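Side-chain contact in putative isochorismatase (Burkholderia xenovorans, PDB 3OQP), which probably acts as a hydrolase of the isochorismatase family, related to the nicotinamidases, though its natural substrate is not established: residues A[57-60]-A[61-64]. Sequence-based numbering, arbitrary orientation.
Sequences FAPA and GSPL
A type II beta turn running from Pro59 to Ser62 reverses the chain in the loop that follows strand 51-56 of the central parallel sheet, and Ser62 closes it twice on the same acceptor. Its backbone N donates to Pro59 O at 3.0 Å, the bond that defines such a turn, with an N-H...O angle of 151°. The Ser62 hydroxyl adds a second, short bond, OG to Pro59 O at 2.5 Å. Both bonds converge on this one oxygen from the same face of the carbonyl plane, the hydroxyl tilted 26° from it. A chi1 of -60° sets OG beside the serine's own backbone N and anti to its carbonyl carbon, so that both donors face Pro59 O.

The corners are taken by Ala60 and Gly61. Gly61, with a positive phi, takes the third position, where type II turns commonly have glycine because it has no beta carbon to crowd the preceding carbonyl oxygen; the methyl of Ala60 projects outward from the bend.

Beside this pair of bonds the two arms pack lightly. Pro59 sets its ring alongside the serine hydroxyl, with CD 3.4 Å from Ser62 OG. Ala58 shares backbone hydrogen bonds with Phe65 and Arg67, which tie it into the surrounding loop, while Pro63 and Leu64 pack on Tyr198 of the second subunit, so the chain leaving this exposed turn takes part in the contact between subunits. Inside the bend the methyl of Ala58 points toward the second arm, CB lying 3.5 Å from Ser62 OG and 3.4 Å from Leu64 O.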
# COMPACT_ATOMS: atom_id res chain seq x y z
N PHE A 57 16.82 -2.13 10.02
CA PHE A 57 17.18 -2.33 11.40
C PHE A 57 16.19 -1.72 12.36
O PHE A 57 15.65 -0.65 12.14
CB PHE A 57 18.52 -1.65 11.66
CG PHE A 57 19.69 -2.34 11.02
CD1 PHE A 57 20.13 -3.58 11.49
CD2 PHE A 57 20.42 -1.70 10.05
CE1 PHE A 57 21.24 -4.18 10.93
CE2 PHE A 57 21.56 -2.32 9.49
CZ PHE A 57 21.94 -3.55 9.93
N ALA A 58 16.04 -2.41 13.50
CA ALA A 58 15.38 -1.92 14.69
C ALA A 58 16.48 -1.86 15.76
O ALA A 58 17.56 -2.45 15.61
CB ALA A 58 14.29 -2.83 15.15
N PRO A 59 16.21 -1.14 16.87
CA PRO A 59 17.24 -1.08 17.94
C PRO A 59 17.69 -2.44 18.48
O PRO A 59 16.90 -3.42 18.45
CB PRO A 59 16.54 -0.26 19.03
CG PRO A 59 15.63 0.68 18.25
CD PRO A 59 15.09 -0.23 17.12
N ALA A 60 18.92 -2.49 19.02
CA ALA A 60 19.42 -3.68 19.72
C ALA A 60 18.41 -4.07 20.80
O ALA A 60 17.78 -3.21 21.42
CB ALA A 60 20.79 -3.41 20.34
N GLY A 61 18.22 -5.37 21.00
CA GLY A 61 17.19 -5.87 21.95
C GLY A 61 15.73 -5.96 21.47
O GLY A 61 14.85 -6.55 22.17
N SER A 62 15.46 -5.38 20.29
CA SER A 62 14.11 -5.40 19.71
C SER A 62 13.76 -6.85 19.42
O SER A 62 14.66 -7.67 19.23
CB SER A 62 14.04 -4.56 18.41
OG SER A 62 14.38 -3.19 18.66
N PRO A 63 12.48 -7.17 19.36
CA PRO A 63 12.19 -8.57 19.11
C PRO A 63 12.50 -9.06 17.68
O PRO A 63 12.72 -10.27 17.49
CB PRO A 63 10.71 -8.68 19.43
CG PRO A 63 10.43 -7.50 20.28
CD PRO A 63 11.28 -6.45 19.80
N LEU A 64 12.54 -8.12 16.73
CA LEU A 64 12.79 -8.42 15.33
C LEU A 64 13.74 -7.40 14.71
O LEU A 64 13.69 -6.21 15.03
CB LEU A 64 11.48 -8.41 14.52
CG LEU A 64 10.34 -9.40 14.87
CD1 LEU A 64 9.09 -9.02 14.09
CD2 LEU A 64 10.67 -10.86 14.59